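Local coordinates for putative uncharacterized protein (Desulfitobacterium hafniense, PDB 4JGI), which binds methylcobalamin on a Rossmann-like domain and probably serves as the corrinoid-carrying component of an O-demethylase methyl-transfer system, at residues I92-V97 with F118-L123. Sequence-based numbering, arbitrary orientation.
Sequences IVLATV and FEVFDL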
ATOM      1  N   ILE A  92      -6.807   6.004   2.118  1.00 17.36           N
ATOM      2  CA  ILE A  92      -6.330   5.186   3.192  1.00 16.04           C
ATOM      3  C   ILE A  92      -5.920   6.036   4.376  1.00 16.83           C
ATOM      4  O   ILE A  92      -5.195   7.034   4.186  1.00 19.36           O
ATOM      5  CB  ILE A  92      -5.076   4.378   2.831  1.00 17.76           C
ATOM      6  CG1 ILE A  92      -5.329   3.511   1.627  1.00 19.40           C
ATOM      7  CG2 ILE A  92      -4.675   3.514   4.006  1.00 18.51           C
ATOM      8  CD1 ILE A  92      -4.163   2.688   1.133  1.00 21.73           C
ATOM      9  N   VAL A  93      -6.454   5.748   5.585  1.00 14.78           N
ATOM     10  CA  VAL A  93      -5.970   6.375   6.789  1.00 15.67           C
ATOM     11  C   VAL A  93      -4.998   5.374   7.391  1.00 14.62           C
ATOM     12  O   VAL A  93      -5.360   4.201   7.611  1.00 15.45           O
ATOM     13  CB  VAL A  93      -7.120   6.725   7.770  1.00 15.61           C
ATOM     14  CG1 VAL A  93      -6.570   7.077   9.130  1.00 17.56           C
ATOM     15  CG2 VAL A  93      -7.985   7.846   7.228  1.00 18.08           C
ATOM     16  N   LEU A  94      -3.777   5.808   7.626  1.00 14.53           N
ATOM     17  CA  LEU A  94      -2.633   4.934   7.967  1.00 14.55           C
ATOM     18  C   LEU A  94      -1.991   5.384   9.251  1.00 14.79           C
ATOM     19  O   LEU A  94      -1.746   6.561   9.403  1.00 16.42           O
ATOM     20  CB  LEU A  94      -1.631   4.979   6.807  1.00 17.41           C
ATOM     21  CG  LEU A  94      -0.342   4.158   6.909  1.00 16.76           C
ATOM     22  CD1 LEU A  94      -0.680   2.656   7.024  1.00 16.75           C
ATOM     23  CD2 LEU A  94       0.568   4.394   5.693  1.00 17.81           C
ATOM     24  N   ALA A  95      -1.692   4.474  10.180  1.00 15.12           N
ATOM     25  CA  ALA A  95      -1.043   4.823  11.438  1.00 14.38           C
ATOM     26  C   ALA A  95      -0.303   3.704  12.022  1.00 15.91           C
ATOM     27  O   ALA A  95      -0.696   2.526  11.882  1.00 16.18           O
ATOM     28  CB  ALA A  95      -2.158   5.175  12.442  1.00 17.84           C
ATOM     29  N   THR A  96       0.796   4.029  12.701  1.00 15.40           N
ATOM     30  CA  THR A  96       1.372   3.147  13.635  1.00 16.79           C
ATOM     31  C   THR A  96       0.662   3.452  14.969  1.00 17.42           C
ATOM     32  O   THR A  96       0.598   4.599  15.376  1.00 19.73           O
ATOM     33  CB  THR A  96       2.900   3.297  13.708  1.00 16.74           C
ATOM     34  OG1 THR A  96       3.516   2.823  12.481  1.00 19.33           O
ATOM     35  CG2 THR A  96       3.438   2.562  14.907  1.00 21.17           C
ATOM     36  N   VAL A  97       0.079   2.429  15.565  1.00 17.31           N
ATOM     37  CA  VAL A  97      -0.857   2.605  16.655  1.00 19.10           C
ATOM     38  C   VAL A  97      -0.199   2.879  18.005  1.00 21.63           C
ATOM     39  O   VAL A  97       0.962   2.694  18.203  1.00 22.73           O
ATOM     40  CB  VAL A  97      -1.715   1.335  16.769  1.00 18.30           C
ATOM     41  CG1 VAL A  97      -2.554   1.111  15.529  1.00 23.76           C
ATOM     42  CG2 VAL A  97      -0.939   0.096  17.161  1.00 23.30           C
ATOM     43  N   PHE A 118      -3.240   5.757  -4.370  1.00 20.64           N
ATOM     44  CA  PHE A 118      -4.097   6.003  -3.223  1.00 17.96           C
ATOM     45  C   PHE A 118      -3.795   7.374  -2.626  1.00 20.76           C
ATOM     46  O   PHE A 118      -2.624   7.808  -2.616  1.00 22.28           O
ATOM     47  CB  PHE A 118      -3.907   4.967  -2.126  1.00 16.28           C
ATOM     48  CG  PHE A 118      -4.386   3.571  -2.450  1.00 18.93           C
ATOM     49  CD1 PHE A 118      -3.565   2.677  -3.097  1.00 21.02           C
ATOM     50  CD2 PHE A 118      -5.690   3.188  -2.179  1.00 19.32           C
ATOM     51  CE1 PHE A 118      -3.992   1.420  -3.433  1.00 23.58           C
ATOM     52  CE2 PHE A 118      -6.122   1.891  -2.544  1.00 19.10           C
ATOM     53  CZ  PHE A 118      -5.282   1.043  -3.201  1.00 24.75           C
ATOM     54  N   GLU A 119      -4.784   8.037  -2.049  1.00 20.15           N
ATOM     55  CA  GLU A 119      -4.573   9.226  -1.200  1.00 19.11           C
ATOM     56  C   GLU A 119      -4.389   8.715   0.229  1.00 23.35           C
ATOM     57  O   GLU A 119      -5.292   8.032   0.769  1.00 22.09           O
ATOM     58  CB  GLU A 119      -5.742  10.151  -1.262  1.00 23.38           C
ATOM     59  CG  GLU A 119      -5.566  11.354  -0.340  1.00 26.25           C
ATOM     60  CD  GLU A 119      -6.620  12.442  -0.529  1.00 34.15           C
ATOM     61  OE1 GLU A 119      -7.749  12.103  -0.944  1.00 33.42           O
ATOM     62  OE2 GLU A 119      -6.314  13.630  -0.168  1.00 34.60           O
ATOM     63  N   VAL A 120      -3.196   8.904   0.797  1.00 20.46           N
ATOM     64  CA  VAL A 120      -2.852   8.323   2.027  1.00 18.21           C
ATOM     65  C   VAL A 120      -2.779   9.454   3.076  1.00 18.96           C
ATOM     66  O   VAL A 120      -2.012  10.448   2.915  1.00 21.80           O
ATOM     67  CB  VAL A 120      -1.536   7.537   1.923  1.00 20.26           C
ATOM     68  CG1 VAL A 120      -1.143   7.007   3.282  1.00 23.32           C
ATOM     69  CG2 VAL A 120      -1.624   6.404   0.864  1.00 22.56           C
ATOM     70  N   PHE A 121      -3.543   9.293   4.132  1.00 18.36           N
ATOM     71  CA  PHE A 121      -3.502  10.169   5.311  1.00 17.34           C
ATOM     72  C   PHE A 121      -2.653   9.472   6.394  1.00 19.43           C
ATOM     73  O   PHE A 121      -3.136   8.582   7.118  1.00 19.26           O
ATOM     74  CB  PHE A 121      -4.870  10.493   5.815  1.00 19.51           C
ATOM     75  CG  PHE A 121      -5.768  11.110   4.787  1.00 19.54           C
ATOM     76  CD1 PHE A 121      -6.496  10.359   3.891  1.00 23.59           C
ATOM     77  CD2 PHE A 121      -5.868  12.521   4.709  1.00 23.38           C
ATOM     78  CE1 PHE A 121      -7.296  10.935   2.926  1.00 30.51           C
ATOM     79  CE2 PHE A 121      -6.658  13.118   3.722  1.00 27.29           C
ATOM     80  CZ  PHE A 121      -7.389  12.303   2.848  1.00 25.68           C
ATOM     81  N   ASP A 122      -1.361   9.828   6.409  1.00 19.64           N
ATOM     82  CA  ASP A 122      -0.433   9.287   7.362  1.00 17.59           C
ATOM     83  C   ASP A 122      -0.447  10.002   8.671  1.00 18.93           C
ATOM     84  O   ASP A 122      -0.102  11.208   8.719  1.00 23.79           O
ATOM     85  CB  ASP A 122       0.960   9.245   6.725  1.00 20.18           C
ATOM     86  CG  ASP A 122       2.030   8.776   7.676  1.00 23.59           C
ATOM     87  OD1 ASP A 122       1.734   7.977   8.588  1.00 22.62           O
ATOM     88  OD2 ASP A 122       3.223   9.155   7.403  1.00 26.20           O
ATOM     89  N   LEU A 123      -0.923   9.325   9.714  1.00 17.45           N
ATOM     90  CA  LEU A 123      -1.074   9.932  11.007  1.00 18.29           C
ATOM     91  C   LEU A 123       0.212   9.821  11.865  1.00 20.01           C
ATOM     92  O   LEU A 123       0.309  10.357  12.962  1.00 21.08           O
ATOM     93  CB  LEU A 123      -2.254   9.343  11.781  1.00 16.87           C
ATOM     94  CG  LEU A 123      -3.606   9.537  11.061  1.00 17.64           C
ATOM     95  CD1 LEU A 123      -4.687   8.895  11.857  1.00 18.85           C
ATOM     96  CD2 LEU A 123      -3.962  11.005  11.065  1.00 25.37           C
TER
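Ile-92 pairs with Val-120 and Leu-94 with Asp-122 as parallel neighbours, the two strand axes 4.7 Å apart at closest approach and inclined by 32°. This is the first beta-alpha-beta crossover of a Rossmann-like cobalamin-binding domain: helix 104-115 links strand 91-96 to strand 119-122, which forms one edge of the sheet. As in any parallel ladder, Ile-92 and Leu-94 each bond, through N-H and C=O, to the residues before and after their partner. Ile-92 takes Glu-119 and Phe-121, and Leu-94 takes Phe-121 and Leu-123; the last bond, from Leu-123 N to Leu-94 O, is almost straight at 178°. On the face packed by helix 104-115, Leu-94 CD2 meets Val-120 CG1 at 3.9 Å, and Leu-94 also touches the bound methylcobalamin. Asp-122, on the same face, forms salt bridges with Arg-110 and Lys-106 of that helix. Val-93, on the opposite face with Phe-121, meets Leu-123 CD1 through CG1 at 3.8 Å. Phe-121 turns a ring edge to Ile-92 O, with CD1 3.6 Å from that oxygen. Just before strand 119-122, Phe-118 receives Ile-92 CD1 over one face of its ring, 4.0 Å from the centroid.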